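Local coordinates for D-alanyl-d-alanine carboxypeptidase DACD (Escherichia coli, PDB 5FSR), which removes the terminal D-alanine from the peptide stems of cell-wall precursors, as a serine DD-carboxypeptidase that also binds penicillin, at residues A[29-42]-A[271-283]. Residues are numbered along the deposited sequence; the frame is centred on the assembly and turned at random.
Sequences SPQPPEIHAGSWVL and EARKLLRWGQQNF
E271 OE1 takes two donors, one from its own helix and one from the incoming loop: K274 NZ, one turn further along, makes a salt bridge to its syn lone pair at 2.8 Å, and the backbone N of H36 reaches it across the contact in a weak hydrogen bond of 3.4 Å. This is where helix 265-282 lies over the five-stranded antiparallel sheet of the serine DD-peptidase (penicillin-recognising) domain, with the extended, proline-rich segment 29-37 running along its flank before turning into strand 39-44. The lysine ammonium also gives a weak bond to E34 O, so a single cation ties the carboxylate to the incoming loop. E271 OE2 lies in the plane of the H36 ring, at its edge beside CD2, with ring and carboxylate planes 81° apart.

Deeper in, I35 and L275 meet at roughly a right angle, I35 CD1 packing 3.5 Å from L275 CD2, while I35 CB sits over one face of the W40 ring. L42 follows on the strand. With CG anti to the backbone N (chi1 175°), its side chain lies against the helix: CD1 touches L276, and L42 CD2 rests on the helix backbone, 3.2 Å from L275 O, and meets the W278 ring edge and the CA of G279, where the lack of a side chain leaves room for it. T52 of the neighbouring strand and L255 of strand 253-262 close in around these leucines.

Towards the helix end the W278 indole has neighbours on both faces: P32 CA and P33 CD on one, F283 CE1 near the rim of the other. A water accepts from W278 NE1 and donates to Q31 O. P33 CD makes a CH-pi contact, 3.4 Å above the centroid of the five-membered ring of W278 and 1° from its normal.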
ATOM      1  N   SER A  29     -20.817  -2.146 -13.876  1.00 42.27           N
ATOM      2  CA  SER A  29     -20.020  -1.096 -13.260  1.00 40.79           C
ATOM      3  C   SER A  29     -20.252   0.191 -14.023  1.00 41.34           C
ATOM      4  O   SER A  29     -20.075   0.211 -15.228  1.00 42.21           O
ATOM      5  CB  SER A  29     -18.552  -1.444 -13.306  1.00 39.37           C
ATOM      6  OG  SER A  29     -17.773  -0.301 -13.004  1.00 39.22           O
ATOM      7  N   PRO A  30     -20.626   1.277 -13.330  1.00 41.11           N
ATOM      8  CA  PRO A  30     -20.760   2.560 -14.054  1.00 42.07           C
ATOM      9  C   PRO A  30     -19.444   3.030 -14.737  1.00 41.26           C
ATOM     10  O   PRO A  30     -18.378   2.465 -14.512  1.00 39.64           O
ATOM     11  CB  PRO A  30     -21.215   3.541 -12.967  1.00 42.32           C
ATOM     12  CG  PRO A  30     -20.756   2.943 -11.672  1.00 40.76           C
ATOM     13  CD  PRO A  30     -20.634   1.454 -11.864  1.00 40.09           C
ATOM     14  N   GLN A  31     -19.554   4.033 -15.592  1.00 42.51           N
ATOM     15  CA  GLN A  31     -18.430   4.511 -16.389  1.00 42.42           C
ATOM     16  C   GLN A  31     -17.401   5.164 -15.489  1.00 40.95           C
ATOM     17  O   GLN A  31     -17.787   5.961 -14.651  1.00 41.06           O
ATOM     18  CB  GLN A  31     -18.912   5.553 -17.397  1.00 44.67           C
ATOM     19  CG  GLN A  31     -17.808   6.123 -18.286  1.00 45.24           C
ATOM     20  CD  GLN A  31     -18.271   7.271 -19.167  1.00 47.80           C
ATOM     21  OE1 GLN A  31     -19.439   7.673 -19.156  1.00 49.15           O
ATOM     22  NE2 GLN A  31     -17.338   7.823 -19.920  1.00 48.66           N
ATOM     23  N   PRO A  32     -16.101   4.852 -15.670  1.00 39.91           N
ATOM     24  CA  PRO A  32     -15.044   5.483 -14.813  1.00 38.79           C
ATOM     25  C   PRO A  32     -14.826   6.940 -15.157  1.00 40.11           C
ATOM     26  O   PRO A  32     -15.043   7.327 -16.303  1.00 41.78           O
ATOM     27  CB  PRO A  32     -13.771   4.712 -15.152  1.00 37.57           C
ATOM     28  CG  PRO A  32     -14.173   3.604 -16.096  1.00 38.15           C
ATOM     29  CD  PRO A  32     -15.510   3.958 -16.684  1.00 39.90           C
ATOM     30  N   PRO A  33     -14.443   7.757 -14.173  1.00 39.83           N
ATOM     31  CA  PRO A  33     -14.063   9.132 -14.522  1.00 41.55           C
ATOM     32  C   PRO A  33     -12.751   9.151 -15.317  1.00 41.75           C
ATOM     33  O   PRO A  33     -11.948   8.226 -15.204  1.00 40.27           O
ATOM     34  CB  PRO A  33     -13.923   9.825 -13.156  1.00 40.86           C
ATOM     35  CG  PRO A  33     -13.739   8.726 -12.166  1.00 38.59           C
ATOM     36  CD  PRO A  33     -14.463   7.535 -12.716  1.00 38.38           C
ATOM     37  N   GLU A  34     -12.580  10.162 -16.163  1.00 44.15           N
ATOM     38  CA  GLU A  34     -11.333  10.349 -16.901  1.00 44.76           C
ATOM     39  C   GLU A  34     -10.271  10.709 -15.872  1.00 43.23           C
ATOM     40  O   GLU A  34     -10.554  11.435 -14.915  1.00 43.57           O
ATOM     41  CB  GLU A  34     -11.501  11.454 -17.947  1.00 47.83           C
ATOM     42  CG  GLU A  34     -10.296  11.686 -18.854  1.00 49.19           C
ATOM     43  CD  GLU A  34     -10.375  13.021 -19.600  1.00 52.42           C
ATOM     44  OE1 GLU A  34     -11.503  13.515 -19.843  1.00 54.23           O
ATOM     45  OE2 GLU A  34      -9.306  13.583 -19.936  1.00 53.45           O
ATOM     46  N   ILE A  35      -9.066  10.180 -16.044  1.00 41.95           N
ATOM     47  CA  ILE A  35      -7.987  10.338 -15.047  1.00 40.13           C
ATOM     48  C   ILE A  35      -6.783  10.948 -15.732  1.00 40.99           C
ATOM     49  O   ILE A  35      -6.236  10.356 -16.671  1.00 41.11           O
ATOM     50  CB  ILE A  35      -7.611   8.987 -14.409  1.00 37.73           C
ATOM     51  CG1 ILE A  35      -8.835   8.363 -13.709  1.00 36.78           C
ATOM     52  CG2 ILE A  35      -6.460   9.139 -13.414  1.00 36.46           C
ATOM     53  CD1 ILE A  35      -9.386   9.132 -12.520  1.00 36.56           C
ATOM     54  N   HIS A  36      -6.388  12.132 -15.260  1.00 41.65           N
ATOM     55  CA  HIS A  36      -5.205  12.824 -15.772  1.00 42.86           C
ATOM     56  C   HIS A  36      -3.958  12.332 -15.042  1.00 40.65           C
ATOM     57  O   HIS A  36      -3.551  12.903 -14.026  1.00 40.41           O
ATOM     58  CB  HIS A  36      -5.347  14.342 -15.615  1.00 45.06           C
ATOM     59  CG  HIS A  36      -6.617  14.881 -16.174  1.00 47.14           C
ATOM     60  ND1 HIS A  36      -6.876  14.932 -17.528  1.00 49.29           N
ATOM     61  CD2 HIS A  36      -7.716  15.379 -15.561  1.00 47.79           C
ATOM     62  CE1 HIS A  36      -8.074  15.451 -17.727  1.00 50.81           C
ATOM     63  NE2 HIS A  36      -8.606  15.729 -16.550  1.00 49.99           N
ATOM     64  N   ALA A  37      -3.373  11.249 -15.549  1.00 39.50           N
ATOM     65  CA  ALA A  37      -2.065  10.721 -15.051  1.00 37.77           C
ATOM     66  C   ALA A  37      -1.522   9.644 -15.981  1.00 37.50           C
ATOM     67  O   ALA A  37      -2.207   9.166 -16.866  1.00 38.10           O
ATOM     68  CB  ALA A  37      -2.189  10.173 -13.639  1.00 35.33           C
ATOM     69  N   GLY A  38      -0.269   9.278 -15.786  1.00 36.77           N
ATOM     70  CA  GLY A  38       0.328   8.192 -16.541  1.00 36.65           C
ATOM     71  C   GLY A  38      -0.375   6.852 -16.306  1.00 34.91           C
ATOM     72  O   GLY A  38      -0.655   6.145 -17.241  1.00 35.71           O
ATOM     73  N   SER A  39      -0.651   6.527 -15.051  1.00 32.78           N
ATOM     74  CA  SER A  39      -1.149   5.231 -14.627  1.00 31.21           C
ATOM     75  C   SER A  39      -1.970   5.363 -13.371  1.00 29.62           C
ATOM     76  O   SER A  39      -1.783   6.322 -12.612  1.00 29.30           O
ATOM     77  CB  SER A  39       0.014   4.302 -14.345  1.00 30.59           C
ATOM     78  OG  SER A  39       0.770   4.148 -15.522  1.00 32.35           O
ATOM     79  N   TRP A  40      -2.902   4.417 -13.168  1.00 28.69           N
ATOM     80  CA  TRP A  40      -3.743   4.392 -11.954  1.00 27.41           C
ATOM     81  C   TRP A  40      -4.408   3.037 -11.660  1.00 26.66           C
ATOM     82  O   TRP A  40      -4.658   2.232 -12.555  1.00 27.14           O
ATOM     83  CB  TRP A  40      -4.767   5.522 -11.940  1.00 28.16           C
ATOM     84  CG  TRP A  40      -5.838   5.433 -13.018  1.00 29.50           C
ATOM     85  CD1 TRP A  40      -7.111   4.983 -12.857  1.00 29.34           C
ATOM     86  CD2 TRP A  40      -5.711   5.795 -14.410  1.00 31.08           C
ATOM     87  NE1 TRP A  40      -7.788   5.053 -14.050  1.00 30.86           N
ATOM     88  CE2 TRP A  40      -6.957   5.545 -15.017  1.00 31.93           C
ATOM     89  CE3 TRP A  40      -4.665   6.305 -15.198  1.00 32.14           C
ATOM     90  CZ2 TRP A  40      -7.194   5.793 -16.374  1.00 33.78           C
ATOM     91  CZ3 TRP A  40      -4.897   6.557 -16.563  1.00 34.05           C
ATOM     92  CH2 TRP A  40      -6.155   6.296 -17.135  1.00 34.85           C
ATOM     93  N   VAL A  41      -4.649   2.815 -10.375  1.00 25.68           N
ATOM     94  CA  VAL A  41      -5.314   1.654  -9.848  1.00 25.17           C
ATOM     95  C   VAL A  41      -6.158   2.125  -8.644  1.00 24.78           C
ATOM     96  O   VAL A  41      -5.643   2.813  -7.758  1.00 24.49           O
ATOM     97  CB  VAL A  41      -4.275   0.598  -9.420  1.00 24.37           C
ATOM     98  CG1 VAL A  41      -4.924  -0.539  -8.619  1.00 23.89           C
ATOM     99  CG2 VAL A  41      -3.583   0.035 -10.642  1.00 25.07           C
ATOM    100  N   LEU A  42      -7.443   1.797  -8.644  1.00 24.97           N
ATOM    101  CA  LEU A  42      -8.286   1.919  -7.452  1.00 24.53           C
ATOM    102  C   LEU A  42      -8.667   0.502  -7.078  1.00 23.88           C
ATOM    103  O   LEU A  42      -9.259  -0.198  -7.876  1.00 24.53           O
ATOM    104  CB  LEU A  42      -9.526   2.745  -7.744  1.00 25.65           C
ATOM    105  CG  LEU A  42     -10.588   2.887  -6.633  1.00 25.86           C
ATOM    106  CD1 LEU A  42     -10.101   3.590  -5.365  1.00 25.37           C
ATOM    107  CD2 LEU A  42     -11.785   3.607  -7.222  1.00 27.32           C
ATOM    108  N   GLU A 271      -6.734  13.863  -8.399  1.00 43.20           N
ATOM    109  CA  GLU A 271      -6.994  12.649  -9.146  1.00 41.88           C
ATOM    110  C   GLU A 271      -7.172  11.486  -8.190  1.00 39.84           C
ATOM    111  O   GLU A 271      -8.082  10.683  -8.393  1.00 39.54           O
ATOM    112  CB  GLU A 271      -5.883  12.324 -10.143  1.00 41.70           C
ATOM    113  CG  GLU A 271      -5.682  13.303 -11.300  1.00 44.07           C
ATOM    114  CD  GLU A 271      -6.967  13.824 -11.942  1.00 45.81           C
ATOM    115  OE1 GLU A 271      -7.824  13.002 -12.310  1.00 45.29           O
ATOM    116  OE2 GLU A 271      -7.103  15.060 -12.100  1.00 47.81           O
ATOM    117  N   ALA A 272      -6.336  11.415  -7.139  1.00 38.37           N
ATOM    118  CA  ALA A 272      -6.440  10.364  -6.112  1.00 36.44           C
ATOM    119  C   ALA A 272      -7.723  10.401  -5.291  1.00 36.81           C
ATOM    120  O   ALA A 272      -8.292   9.334  -4.984  1.00 35.77           O
ATOM    121  CB  ALA A 272      -5.246  10.399  -5.164  1.00 35.58           C
ATOM    122  N   ARG A 273      -8.136  11.611  -4.906  1.00 38.22           N
ATOM    123  CA  ARG A 273      -9.407  11.840  -4.207  1.00 39.27           C
ATOM    124  C   ARG A 273     -10.625  11.826  -5.163  1.00 39.79           C
ATOM    125  O   ARG A 273     -11.742  11.660  -4.708  1.00 40.16           O
ATOM    126  CB  ARG A 273      -9.353  13.170  -3.435  1.00 41.91           C
ATOM    127  CG  ARG A 273     -10.310  13.304  -2.247  1.00 43.35           C
ATOM    128  CD  ARG A 273     -10.490  14.784  -1.889  1.00 46.38           C
ATOM    129  NE  ARG A 273      -9.373  15.242  -1.045  1.00 47.21           N
ATOM    130  CZ  ARG A 273      -8.903  16.490  -0.953  1.00 49.11           C
ATOM    131  NH1 ARG A 273      -9.394  17.485  -1.681  1.00 51.28           N
ATOM    132  NH2 ARG A 273      -7.890  16.730  -0.133  1.00 49.28           N
ATOM    133  N   LYS A 274     -10.425  12.045  -6.462  1.00 39.72           N
ATOM    134  CA  LYS A 274     -11.478  11.801  -7.471  1.00 40.11           C
ATOM    135  C   LYS A 274     -11.720  10.280  -7.619  1.00 38.12           C
ATOM    136  O   LYS A 274     -12.851   9.853  -7.785  1.00 38.36           O
ATOM    137  CB  LYS A 274     -11.054  12.398  -8.814  1.00 41.48           C
ATOM    138  CG  LYS A 274     -11.993  12.198  -9.986  1.00 42.72           C
ATOM    139  CD  LYS A 274     -11.295  12.454 -11.325  1.00 43.69           C
ATOM    140  CE  LYS A 274     -10.899  13.905 -11.533  1.00 45.67           C
ATOM    141  NZ  LYS A 274     -10.320  14.096 -12.893  1.00 46.77           N
ATOM    142  N   LEU A 275     -10.655   9.481  -7.566  1.00 35.63           N
ATOM    143  CA  LEU A 275     -10.774   8.034  -7.685  1.00 34.00           C
ATOM    144  C   LEU A 275     -11.484   7.427  -6.486  1.00 33.28           C
ATOM    145  O   LEU A 275     -12.489   6.716  -6.664  1.00 34.20           O
ATOM    146  CB  LEU A 275      -9.415   7.363  -7.843  1.00 32.41           C
ATOM    147  CG  LEU A 275      -8.840   7.328  -9.244  1.00 32.82           C
ATOM    148  CD1 LEU A 275      -7.445   6.706  -9.185  1.00 31.15           C
ATOM    149  CD2 LEU A 275      -9.752   6.521 -10.183  1.00 33.19           C
ATOM    150  N   LEU A 276     -10.976   7.739  -5.295  1.00 32.24           N
ATOM    151  CA  LEU A 276     -11.540   7.311  -4.008  1.00 31.54           C
ATOM    152  C   LEU A 276     -12.962   7.800  -3.728  1.00 32.65           C
ATOM    153  O   LEU A 276     -13.738   7.130  -3.060  1.00 32.05           O
ATOM    154  CB  LEU A 276     -10.664   7.819  -2.848  1.00 30.88           C
ATOM    155  CG  LEU A 276      -9.308   7.175  -2.660  1.00 29.36           C
ATOM    156  CD1 LEU A 276      -8.422   8.020  -1.709  1.00 29.37           C
ATOM    157  CD2 LEU A 276      -9.485   5.756  -2.153  1.00 28.14           C
ATOM    158  N   ARG A 277     -13.273   8.997  -4.176  1.00 34.08           N
ATOM    159  CA  ARG A 277     -14.639   9.477  -4.052  1.00 36.19           C
ATOM    160  C   ARG A 277     -15.605   8.685  -4.948  1.00 36.09           C
ATOM    161  O   ARG A 277     -16.715   8.383  -4.529  1.00 36.89           O
ATOM    162  CB  ARG A 277     -14.734  10.965  -4.373  1.00 38.39           C
ATOM    163  CG  ARG A 277     -15.866  11.620  -3.644  1.00 40.82           C
ATOM    164  CD  ARG A 277     -15.448  11.863  -2.208  1.00 40.94           C
ATOM    165  NE  ARG A 277     -16.638  12.107  -1.383  1.00 42.98           N
ATOM    166  CZ  ARG A 277     -17.464  11.179  -0.868  1.00 42.93           C
ATOM    167  NH1 ARG A 277     -17.231   9.879  -1.021  1.00 41.23           N
ATOM    168  NH2 ARG A 277     -18.542  11.560  -0.163  1.00 44.89           N
ATOM    169  N   TRP A 278     -15.174   8.375  -6.172  1.00 35.28           N
ATOM    170  CA  TRP A 278     -15.986   7.601  -7.131  1.00 35.33           C
ATOM    171  C   TRP A 278     -16.095   6.167  -6.630  1.00 33.83           C
ATOM    172  O   TRP A 278     -17.126   5.542  -6.778  1.00 34.12           O
ATOM    173  CB  TRP A 278     -15.370   7.657  -8.525  1.00 35.23           C
ATOM    174  CG  TRP A 278     -16.043   6.819  -9.577  1.00 35.57           C
ATOM    175  CD1 TRP A 278     -17.126   7.174 -10.358  1.00 37.21           C
ATOM    176  CD2 TRP A 278     -15.650   5.503 -10.016  1.00 34.15           C
ATOM    177  NE1 TRP A 278     -17.432   6.151 -11.215  1.00 37.05           N
ATOM    178  CE2 TRP A 278     -16.551   5.118 -11.035  1.00 35.28           C
ATOM    179  CE3 TRP A 278     -14.644   4.614  -9.635  1.00 32.32           C
ATOM    180  CZ2 TRP A 278     -16.457   3.885 -11.689  1.00 34.81           C
ATOM    181  CZ3 TRP A 278     -14.560   3.379 -10.276  1.00 31.87           C
ATOM    182  CH2 TRP A 278     -15.442   3.033 -11.294  1.00 33.16           C
ATOM    183  N   GLY A 279     -15.033   5.668  -6.006  1.00 32.06           N
ATOM    184  CA  GLY A 279     -15.096   4.384  -5.359  1.00 30.94           C
ATOM    185  C   GLY A 279     -16.128   4.358  -4.260  1.00 31.65           C
ATOM    186  O   GLY A 279     -16.949   3.436  -4.202  1.00 32.23           O
ATOM    187  N   GLN A 280     -16.109   5.385  -3.413  1.00 32.18           N
ATOM    188  CA  GLN A 280     -16.878   5.401  -2.149  1.00 32.92           C
ATOM    189  C   GLN A 280     -18.375   5.541  -2.349  1.00 34.40           C
ATOM    190  O   GLN A 280     -19.140   4.933  -1.612  1.00 34.89           O
ATOM    191  CB  GLN A 280     -16.376   6.494  -1.157  1.00 33.48           C
ATOM    192  CG  GLN A 280     -15.369   5.940  -0.163  1.00 32.36           C
ATOM    193  CD  GLN A 280     -14.646   6.997   0.679  1.00 33.00           C
ATOM    194  OE1 GLN A 280     -15.220   8.021   1.064  1.00 34.66           O
ATOM    195  NE2 GLN A 280     -13.360   6.722   0.995  1.00 31.64           N
ATOM    196  N   GLN A 281     -18.766   6.352  -3.331  1.00 35.19           N
ATOM    197  CA  GLN A 281     -20.161   6.684  -3.586  1.00 37.01           C
ATOM    198  C   GLN A 281     -20.929   5.652  -4.425  1.00 36.78           C
ATOM    199  O   GLN A 281     -22.124   5.475  -4.225  1.00 38.02           O
ATOM    200  CB  GLN A 281     -20.230   8.026  -4.285  1.00 38.56           C
ATOM    201  CG  GLN A 281     -19.673   9.167  -3.460  1.00 39.24           C
ATOM    202  CD  GLN A 281     -19.604  10.437  -4.268  1.00 40.81           C
ATOM    203  OE1 GLN A 281     -18.719  10.587  -5.104  1.00 40.39           O
ATOM    204  NE2 GLN A 281     -20.540  11.343  -4.043  1.00 43.17           N
ATOM    205  N   ASN A 282     -20.217   4.986  -5.338  1.00 35.07           N
ATOM    206  CA  ASN A 282     -20.813   4.138  -6.374  1.00 35.18           C
ATOM    207  C   ASN A 282     -20.726   2.606  -6.197  1.00 33.88           C
ATOM    208  O   ASN A 282     -21.411   1.869  -6.909  1.00 34.42           O
ATOM    209  CB  ASN A 282     -20.227   4.552  -7.735  1.00 35.06           C
ATOM    210  CG  ASN A 282     -20.604   5.976  -8.110  1.00 36.71           C
ATOM    211  OD1 ASN A 282     -21.792   6.327  -8.079  1.00 38.42           O
ATOM    212  ND2 ASN A 282     -19.610   6.807  -8.443  1.00 36.32           N
ATOM    213  N   PHE A 283     -19.887   2.162  -5.266  1.00 32.28           N
ATOM    214  CA  PHE A 283     -19.655   0.764  -4.967  1.00 31.28           C
ATOM    215  C   PHE A 283     -19.740   0.493  -3.454  1.00 31.39           C
ATOM    216  O   PHE A 283     -19.610   1.403  -2.617  1.00 31.49           O
ATOM    217  CB  PHE A 283     -18.259   0.325  -5.457  1.00 29.49           C
ATOM    218  CG  PHE A 283     -18.024   0.516  -6.935  1.00 29.39           C
ATOM    219  CD1 PHE A 283     -17.745   1.763  -7.447  1.00 29.61           C
ATOM    220  CD2 PHE A 283     -18.057  -0.572  -7.811  1.00 29.35           C
ATOM    221  CE1 PHE A 283     -17.517   1.934  -8.806  1.00 29.96           C
ATOM    222  CE2 PHE A 283     -17.824  -0.409  -9.172  1.00 29.66           C
ATOM    223  CZ  PHE A 283     -17.551   0.850  -9.673  1.00 29.95           C
TER
HETATM  224  O   HOH W   1     -19.778   6.744 -12.848  1.00 21.40           O